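Local structure of post-proline cleaving enzyme (Rickettsia typhi, 4HVT) at residues Q284-M288 and L330-E334; E300-L306 and S321-F327. The protein probably acts as a serine endopeptidase of the prolyl oligopeptidase family, cutting peptides on the carboxyl side of proline. All coordinates share one frame; numbering follows the deposited sequence.

Both interactions belong to the N-terminal beta-propeller of this prolyl oligopeptidase relative, and their centres lie 12 Å apart. Along the chain, 284-288 comes first, 300-306 and 321-327 follow, and 330-334 comes last, so interaction 1 brackets interaction 2. Interaction 2 is the pairing of the two inner strands, 301-305 and 322-326, of a four-stranded antiparallel sheet. Interaction 1 ties the loop leaving that sheet's third strand to the end of strand 282-285, an edge strand of the preceding sheet. The two pack directly, Leu-330 CD2 lying 3.6 Å from Trp-304 NE1. Interaction 1 thus joins neighbouring propeller sheets, while interaction 2 is part of the pairing within one.

Interaction 1 (Q284-M288 and L330-E334); sequences QKINM and LLKTE
Leu-330 meets Ile-286, Asn-287 and Met-288, with its backbone as well as its side chain. Leu-330 O accepts the one direct hydrogen bond between the segments, from Asn-287 N at 2.8 Å, and the donor stands almost in line with the C=O bond (172° at the oxygen). Leu-330 O also lies 3.6 Å from Ile-286 CA in a CH···O contact. The Leu-330 side chain runs beside that of Ile-286 and points the same way, while its CD2 methyl reaches Met-288 CG at 3.7 Å. The bend at chi2 (-69°) of Met-288 brings SD near Leu-330 CD2 too.

Leu-331 starts out pointing away from 284-288, yet with CG anti to the carbonyl carbon (chi1 -58°) the branch swings back toward that segment. The two methyls divide the work: Leu-331 CD1 sits 3.5 Å from Gln-284 OE1, against the amide of a side chain that crosses it at about a right angle, and Leu-331 CD2 rests 3.5 Å from Lys-285 O. Next, Lys-332 contributes its carbonyl, with Lys-332 O 3.6 Å from Asn-287 CB, while its CB points away from 284-288. At Thr-333 the contact is slight, Asn-287 ND2 approaching CA. One water then bridges to Glu-334, accepting from both Asn-287 ND2 and Glu-334 N.

Lys-337 NZ clamps the loop further, binding the carbonyl oxygens of Asn-287 and Lys-332 together. The crossing thus joins two propeller sheets near the surface: Ile-286 and Leu-331 lean on Ile-273 of strand 269-275, whereas Leu-330 and Met-288 pack on Trp-304 of strand 301-305, and Met-288 also touches Trp-310 of strand 310-312.

Interaction 2 (E300-L306 and S321-F327); sequences EYVFWLL and SLVALHF
Val-302 and Trp-304 pair with Leu-325 and Val-323 through reciprocal backbone hydrogen bonds, the regular, buried part of this antiparallel ladder. On the face carrying these four side chains, Leu-325 CD2 bridges two neighbours, 4.0 Å from Val-302 CG2 and 3.8 Å from Trp-304 CD1. Its CG sits between backbone N and carbonyl carbon (chi1 61°), a turn that carries the branch back over the partner strand. The other face holds Phe-303, whose CD1 meets Ala-324 CB at 3.7 Å, and Leu-322, whose CD1 lies 3.4 Å from Trp-304 O. Strand 350-357 of the next sheet packs there through Phe-352 and Ile-355. Beyond the strand, Leu-306 N bonds to Ser-321 O.

The opposite end, partly open to solvent, is more polar. Phe-327 N donates to Glu-300 O at 2.9 Å, and this oxygen also lies at the edge of the Phe-327 ring and over a face of His-326. From His-326 NE2 a bond runs to Glu-300 OE1 at 2.8 Å, bent to 143° at the hydrogen but close to the imidazole plane, and the carboxylate uses its anti lone pair. The edge of the same ring points at the face of Tyr-301 in a T-shaped stack, planes 85° apart.

Tyr-301 is anchored in turn through OH to Glu-382. Thr-328 OG1 holds His-326 ND1, so both ring nitrogens are engaged and the imidazole's rotation is fixed. The carboxylate at NE2 would be expected to stabilise the proton there and may raise the histidine's pKa.

Interaction 1 (Q284-M288 and L330-E334)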
ATOM      1  N   GLN A 284     -14.728   0.554  26.590  1.00 12.95           N
ATOM      2  CA  GLN A 284     -14.155   1.679  27.293  1.00 13.80           C
ATOM      3  C   GLN A 284     -13.283   2.527  26.367  1.00 13.03           C
ATOM      4  O   GLN A 284     -12.458   1.997  25.665  1.00 12.30           O
ATOM      5  CB  GLN A 284     -13.375   1.236  28.483  1.00 15.29           C
ATOM      6  CG  GLN A 284     -14.256   0.631  29.564  1.00 17.12           C
ATOM      7  CD  GLN A 284     -13.396   0.077  30.677  1.00 19.53           C
ATOM      8  OE1 GLN A 284     -12.747  -0.997  30.544  1.00 23.34           O
ATOM      9  NE2 GLN A 284     -13.301   0.842  31.757  1.00 21.08           N
ATOM     10  N   LYS A 285     -13.543   3.829  26.396  1.00 13.24           N
ATOM     11  CA  LYS A 285     -12.916   4.767  25.478  1.00 13.42           C
ATOM     12  C   LYS A 285     -11.472   5.024  25.848  1.00 12.96           C
ATOM     13  O   LYS A 285     -11.144   5.251  27.013  1.00 12.83           O
ATOM     14  CB  LYS A 285     -13.696   6.106  25.463  1.00 15.32           C
ATOM     15  CG  LYS A 285     -13.322   7.027  24.308  1.00 17.75           C
ATOM     16  CD  LYS A 285     -14.194   8.317  24.391  1.00 21.47           C
ATOM     17  CE  LYS A 285     -14.430   8.920  23.028  1.00 24.23           C
ATOM     18  NZ  LYS A 285     -13.129   9.128  22.328  1.00 24.69           N
ATOM     19  N   ILE A 286     -10.585   4.905  24.852  1.00 11.52           N
ATOM     20  CA  ILE A 286      -9.156   5.171  25.028  1.00 11.42           C
ATOM     21  C   ILE A 286      -8.913   6.693  25.034  1.00 11.95           C
ATOM     22  O   ILE A 286      -9.451   7.428  24.186  1.00 11.81           O
ATOM     23  CB  ILE A 286      -8.338   4.481  23.905  1.00 10.79           C
ATOM     24  CG1 ILE A 286      -8.305   2.996  24.162  1.00 10.56           C
ATOM     25  CG2 ILE A 286      -6.938   5.063  23.803  1.00 10.89           C
ATOM     26  CD1 ILE A 286      -7.829   2.210  22.992  1.00 10.03           C
ATOM     27  N   ASN A 287      -8.157   7.130  26.045  1.00 12.64           N
ATOM     28  CA  ASN A 287      -7.740   8.498  26.209  1.00 13.68           C
ATOM     29  C   ASN A 287      -6.285   8.629  25.714  1.00 12.86           C
ATOM     30  O   ASN A 287      -5.316   8.353  26.465  1.00 12.58           O
ATOM     31  CB  ASN A 287      -7.865   8.910  27.688  1.00 16.17           C
ATOM     32  CG  ASN A 287      -7.667  10.415  27.889  1.00 19.20           C
ATOM     33  OD1 ASN A 287      -7.227  11.101  26.983  1.00 20.63           O
ATOM     34  ND2 ASN A 287      -8.064  10.932  29.060  1.00 22.99           N
ATOM     35  N   MET A 288      -6.183   8.934  24.414  1.00 11.92           N
ATOM     36  CA  MET A 288      -4.912   9.257  23.765  1.00 11.82           C
ATOM     37  C   MET A 288      -5.177  10.376  22.768  1.00 11.74           C
ATOM     38  O   MET A 288      -6.355  10.664  22.422  1.00 11.81           O
ATOM     39  CB  MET A 288      -4.312   8.037  23.004  1.00 11.60           C
ATOM     40  CG  MET A 288      -3.860   6.865  23.893  1.00 11.64           C
ATOM     41  SD  MET A 288      -2.411   7.275  24.897  1.00 12.09           S
ATOM     42  CE  MET A 288      -1.187   7.147  23.578  1.00 11.77           C
ATOM     43  N   LEU A 330      -4.133   3.293  29.012  1.00 12.81           N
ATOM     44  CA  LEU A 330      -4.930   3.842  27.905  1.00 12.39           C
ATOM     45  C   LEU A 330      -6.262   4.401  28.331  1.00 13.65           C
ATOM     46  O   LEU A 330      -6.765   5.305  27.692  1.00 13.64           O
ATOM     47  CB  LEU A 330      -5.215   2.792  26.861  1.00 11.85           C
ATOM     48  CG  LEU A 330      -4.034   2.312  26.036  1.00 11.40           C
ATOM     49  CD1 LEU A 330      -4.392   1.101  25.186  1.00 11.21           C
ATOM     50  CD2 LEU A 330      -3.486   3.412  25.165  1.00 11.22           C
ATOM     51  N   LEU A 331      -6.806   3.852  29.398  1.00 14.48           N
ATOM     52  CA  LEU A 331      -8.152   4.236  29.900  1.00 16.40           C
ATOM     53  C   LEU A 331      -8.135   5.351  30.909  1.00 18.68           C
ATOM     54  O   LEU A 331      -9.227   5.766  31.395  1.00 22.59           O
ATOM     55  CB  LEU A 331      -8.817   2.956  30.443  1.00 16.39           C
ATOM     56  CG  LEU A 331      -8.938   1.819  29.416  1.00 16.07           C
ATOM     57  CD1 LEU A 331      -9.696   0.621  30.001  1.00 17.37           C
ATOM     58  CD2 LEU A 331      -9.592   2.330  28.144  1.00 15.82           C
ATOM     59  N   LYS A 332      -6.960   5.847  31.266  1.00 19.84           N
ATOM     60  CA  LYS A 332      -6.789   6.746  32.397  1.00 21.64           C
ATOM     61  C   LYS A 332      -6.584   8.167  31.926  1.00 23.20           C
ATOM     62  O   LYS A 332      -6.132   8.429  30.784  1.00 22.44           O
ATOM     63  CB  LYS A 332      -5.585   6.323  33.270  1.00 22.50           C
ATOM     64  CG  LYS A 332      -5.710   4.928  33.829  1.00 23.63           C
ATOM     65  CD  LYS A 332      -4.791   4.699  35.019  1.00 26.08           C
ATOM     66  CE  LYS A 332      -4.923   3.263  35.529  1.00 27.80           C
ATOM     67  NZ  LYS A 332      -4.526   3.152  36.955  1.00 29.91           N
ATOM     68  N   THR A 333      -6.914   9.111  32.824  1.00 25.36           N
ATOM     69  CA  THR A 333      -6.587  10.511  32.550  1.00 27.78           C
ATOM     70  C   THR A 333      -5.078  10.679  32.541  1.00 29.06           C
ATOM     71  O   THR A 333      -4.343   9.836  33.088  1.00 27.29           O
ATOM     72  CB  THR A 333      -7.135  11.459  33.625  1.00 29.07           C
ATOM     73  OG1 THR A 333      -6.639  11.059  34.920  1.00 30.88           O
ATOM     74  CG2 THR A 333      -8.660  11.421  33.612  1.00 30.10           C
ATOM     75  N   GLU A 334      -4.628  11.759  31.926  1.00 31.24           N
ATOM     76  CA  GLU A 334      -3.214  12.141  31.968  1.00 35.14           C
ATOM     77  C   GLU A 334      -2.657  12.131  33.404  1.00 36.63           C
ATOM     78  O   GLU A 334      -1.553  11.643  33.630  1.00 36.96           O
ATOM     79  CB  GLU A 334      -3.017  13.515  31.330  1.00 37.05           C
ATOM     80  CG  GLU A 334      -1.627  14.127  31.556  1.00 40.11           C
ATOM     81  CD  GLU A 334      -1.470  15.534  30.976  1.00 41.85           C
ATOM     82  OE1 GLU A 334      -2.112  15.870  29.970  1.00 44.90           O
ATOM     83  OE2 GLU A 334      -0.677  16.316  31.523  1.00 45.41           O
TER
HETATM   84  O   HOH W   1      -6.695  13.562  30.240  1.00 32.01           O

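Interaction 2 (E300-L306 and S321-F327)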
ATOM      1  N   GLU A 300       2.280  -6.693  28.102  1.00 11.05           N
ATOM      2  CA  GLU A 300       1.085  -5.870  28.381  1.00 11.32           C
ATOM      3  C   GLU A 300       1.263  -4.386  28.007  1.00 10.83           C
ATOM      4  O   GLU A 300       0.422  -3.572  28.345  1.00 10.37           O
ATOM      5  CB  GLU A 300       0.727  -6.002  29.884  1.00 12.66           C
ATOM      6  CG  GLU A 300       0.234  -7.405  30.206  1.00 13.82           C
ATOM      7  CD  GLU A 300      -0.219  -7.609  31.627  1.00 16.01           C
ATOM      8  OE1 GLU A 300      -0.384  -6.608  32.355  1.00 17.62           O
ATOM      9  OE2 GLU A 300      -0.393  -8.810  32.039  1.00 17.52           O
ATOM     10  N   TYR A 301       2.295  -4.039  27.234  1.00 10.45           N
ATOM     11  CA  TYR A 301       2.580  -2.659  26.850  1.00 10.25           C
ATOM     12  C   TYR A 301       2.209  -2.414  25.379  1.00  9.59           C
ATOM     13  O   TYR A 301       2.370  -3.347  24.581  1.00  9.33           O
ATOM     14  CB  TYR A 301       4.063  -2.342  27.075  1.00 10.72           C
ATOM     15  CG  TYR A 301       4.380  -2.292  28.547  1.00 11.69           C
ATOM     16  CD1 TYR A 301       4.502  -3.462  29.285  1.00 12.17           C
ATOM     17  CD2 TYR A 301       4.446  -1.086  29.214  1.00 12.33           C
ATOM     18  CE1 TYR A 301       4.708  -3.438  30.635  1.00 13.08           C
ATOM     19  CE2 TYR A 301       4.673  -1.058  30.569  1.00 13.09           C
ATOM     20  CZ  TYR A 301       4.772  -2.233  31.274  1.00 13.51           C
ATOM     21  OH  TYR A 301       4.944  -2.224  32.636  1.00 14.94           O
ATOM     22  N   VAL A 302       1.803  -1.206  25.024  1.00  9.16           N
ATOM     23  CA  VAL A 302       1.395  -0.821  23.702  1.00  8.85           C
ATOM     24  C   VAL A 302       2.198   0.378  23.251  1.00  8.91           C
ATOM     25  O   VAL A 302       2.630   1.170  24.075  1.00  9.48           O
ATOM     26  CB  VAL A 302      -0.129  -0.513  23.628  1.00  8.58           C
ATOM     27  CG1 VAL A 302      -0.953  -1.791  23.726  1.00  8.55           C
ATOM     28  CG2 VAL A 302      -0.507   0.422  24.722  1.00  8.78           C
ATOM     29  N   PHE A 303       2.490   0.422  21.956  1.00  8.48           N
ATOM     30  CA  PHE A 303       3.305   1.468  21.336  1.00  8.60           C
ATOM     31  C   PHE A 303       2.460   2.343  20.479  1.00  8.33           C
ATOM     32  O   PHE A 303       1.732   1.841  19.624  1.00  8.08           O
ATOM     33  CB  PHE A 303       4.381   0.850  20.456  1.00  8.82           C
ATOM     34  CG  PHE A 303       5.271  -0.135  21.184  1.00  9.24           C
ATOM     35  CD1 PHE A 303       6.131   0.323  22.110  1.00  9.90           C
ATOM     36  CD2 PHE A 303       5.180  -1.507  20.973  1.00  9.60           C
ATOM     37  CE1 PHE A 303       6.939  -0.516  22.832  1.00 10.26           C
ATOM     38  CE2 PHE A 303       5.970  -2.361  21.709  1.00 10.14           C
ATOM     39  CZ  PHE A 303       6.816  -1.865  22.675  1.00 10.34           C
ATOM     40  N   TRP A 304       2.613   3.674  20.612  1.00  8.46           N
ATOM     41  CA  TRP A 304       1.792   4.632  19.929  1.00  8.24           C
ATOM     42  C   TRP A 304       2.682   5.683  19.273  1.00  8.35           C
ATOM     43  O   TRP A 304       3.635   6.212  19.874  1.00  8.37           O
ATOM     44  CB  TRP A 304       0.812   5.302  20.883  1.00  8.44           C
ATOM     45  CG  TRP A 304      -0.296   4.406  21.321  1.00  8.28           C
ATOM     46  CD1 TRP A 304      -0.189   3.337  22.159  1.00  8.26           C
ATOM     47  CD2 TRP A 304      -1.693   4.461  20.927  1.00  8.16           C
ATOM     48  NE1 TRP A 304      -1.418   2.692  22.288  1.00  8.19           N
ATOM     49  CE2 TRP A 304      -2.356   3.383  21.556  1.00  7.99           C
ATOM     50  CE3 TRP A 304      -2.442   5.321  20.078  1.00  8.07           C
ATOM     51  CZ2 TRP A 304      -3.734   3.155  21.401  1.00  8.03           C
ATOM     52  CZ3 TRP A 304      -3.791   5.083  19.929  1.00  8.07           C
ATOM     53  CH2 TRP A 304      -4.436   4.026  20.613  1.00  8.01           C
ATOM     54  N   LEU A 305       2.376   5.946  18.012  1.00  8.16           N
ATOM     55  CA  LEU A 305       3.025   6.988  17.226  1.00  8.33           C
ATOM     56  C   LEU A 305       2.231   8.280  17.322  1.00  8.66           C
ATOM     57  O   LEU A 305       1.016   8.246  17.205  1.00  8.60           O
ATOM     58  CB  LEU A 305       3.094   6.576  15.751  1.00  8.03           C
ATOM     59  CG  LEU A 305       3.667   7.557  14.724  1.00  8.06           C
ATOM     60  CD1 LEU A 305       5.125   7.814  15.060  1.00  8.51           C
ATOM     61  CD2 LEU A 305       3.473   7.035  13.319  1.00  7.90           C
ATOM     62  N   LEU A 306       2.954   9.392  17.453  1.00  9.29           N
ATOM     63  CA  LEU A 306       2.351  10.722  17.472  1.00  9.53           C
ATOM     64  C   LEU A 306       2.406  11.367  16.095  1.00  9.68           C
ATOM     65  O   LEU A 306       3.442  11.406  15.475  1.00  9.83           O
ATOM     66  CB  LEU A 306       3.007  11.614  18.523  1.00 10.21           C
ATOM     67  CG  LEU A 306       3.129  11.056  19.943  1.00 10.44           C
ATOM     68  CD1 LEU A 306       3.646  12.131  20.888  1.00 11.18           C
ATOM     69  CD2 LEU A 306       1.806  10.460  20.426  1.00 10.57           C
ATOM     70  N   SER A 321       7.237  11.187  17.443  1.00 10.24           N
ATOM     71  CA  SER A 321       7.737  10.358  18.518  1.00 10.22           C
ATOM     72  C   SER A 321       6.937   9.082  18.695  1.00  9.55           C
ATOM     73  O   SER A 321       5.764   8.995  18.320  1.00  8.94           O
ATOM     74  CB  SER A 321       7.720  11.120  19.871  1.00 10.78           C
ATOM     75  OG  SER A 321       8.492  12.335  19.806  1.00 11.55           O
ATOM     76  N   LEU A 322       7.611   8.092  19.262  1.00  9.43           N
ATOM     77  CA  LEU A 322       6.970   6.849  19.654  1.00  9.27           C
ATOM     78  C   LEU A 322       6.967   6.771  21.169  1.00  9.48           C
ATOM     79  O   LEU A 322       7.999   6.898  21.800  1.00  9.76           O
ATOM     80  CB  LEU A 322       7.701   5.643  19.082  1.00  8.90           C
ATOM     81  CG  LEU A 322       6.887   4.321  19.198  1.00  8.84           C
ATOM     82  CD1 LEU A 322       5.815   4.224  18.107  1.00  8.50           C
ATOM     83  CD2 LEU A 322       7.825   3.111  19.110  1.00  9.10           C
ATOM     84  N   VAL A 323       5.796   6.532  21.750  1.00  9.50           N
ATOM     85  CA  VAL A 323       5.712   6.299  23.184  1.00  9.70           C
ATOM     86  C   VAL A 323       5.191   4.873  23.482  1.00  9.50           C
ATOM     87  O   VAL A 323       4.637   4.195  22.579  1.00  8.97           O
ATOM     88  CB  VAL A 323       4.732   7.302  23.853  1.00  9.91           C
ATOM     89  CG1 VAL A 323       5.121   8.765  23.588  1.00 10.27           C
ATOM     90  CG2 VAL A 323       3.300   7.038  23.369  1.00  9.55           C
ATOM     91  N   ALA A 324       5.459   4.403  24.706  1.00  9.88           N
ATOM     92  CA  ALA A 324       4.979   3.155  25.155  1.00  9.78           C
ATOM     93  C   ALA A 324       4.324   3.370  26.481  1.00 10.14           C
ATOM     94  O   ALA A 324       4.717   4.260  27.256  1.00 10.75           O
ATOM     95  CB  ALA A 324       6.125   2.198  25.339  1.00 10.00           C
ATOM     96  N   LEU A 325       3.321   2.545  26.725  1.00 10.08           N
ATOM     97  CA  LEU A 325       2.614   2.565  28.020  1.00 10.62           C
ATOM     98  C   LEU A 325       1.952   1.222  28.269  1.00 10.24           C
ATOM     99  O   LEU A 325       1.594   0.457  27.381  1.00  9.35           O
ATOM    100  CB  LEU A 325       1.565   3.668  28.142  1.00 10.90           C
ATOM    101  CG  LEU A 325       0.360   3.751  27.205  1.00 10.92           C
ATOM    102  CD1 LEU A 325      -0.725   4.689  27.702  1.00 11.57           C
ATOM    103  CD2 LEU A 325       0.738   4.120  25.733  1.00 10.64           C
ATOM    104  N   HIS A 326       1.726   0.952  29.517  1.00 10.84           N
ATOM    105  CA  HIS A 326       0.909  -0.213  29.880  1.00 11.00           C
ATOM    106  C   HIS A 326      -0.513  -0.067  29.369  1.00 10.71           C
ATOM    107  O   HIS A 326      -1.084   1.053  29.385  1.00 10.56           O
ATOM    108  CB  HIS A 326       0.849  -0.404  31.396  1.00 11.86           C
ATOM    109  CG  HIS A 326       0.369  -1.765  31.797  1.00 12.21           C
ATOM    110  ND1 HIS A 326      -0.922  -2.039  32.202  1.00 12.66           N
ATOM    111  CD2 HIS A 326       1.054  -2.928  31.933  1.00 12.57           C
ATOM    112  CE1 HIS A 326      -1.032  -3.322  32.488  1.00 12.76           C
ATOM    113  NE2 HIS A 326       0.157  -3.893  32.317  1.00 12.63           N
ATOM    114  N   PHE A 327      -1.133  -1.157  28.892  1.00 10.60           N
ATOM    115  CA  PHE A 327      -2.465  -0.993  28.216  1.00 10.47           C
ATOM    116  C   PHE A 327      -3.528  -0.406  29.147  1.00 11.08           C
ATOM    117  O   PHE A 327      -4.357   0.329  28.686  1.00 10.88           O
ATOM    118  CB  PHE A 327      -2.991  -2.296  27.579  1.00 10.49           C
ATOM    119  CG  PHE A 327      -3.574  -3.269  28.593  1.00 11.12           C
ATOM    120  CD1 PHE A 327      -2.781  -4.179  29.274  1.00 11.52           C
ATOM    121  CD2 PHE A 327      -4.920  -3.274  28.833  1.00 11.35           C
ATOM    122  CE1 PHE A 327      -3.290  -5.044  30.224  1.00 12.30           C
ATOM    123  CE2 PHE A 327      -5.458  -4.140  29.768  1.00 11.89           C
ATOM    124  CZ  PHE A 327      -4.669  -5.011  30.466  1.00 12.25           C
TER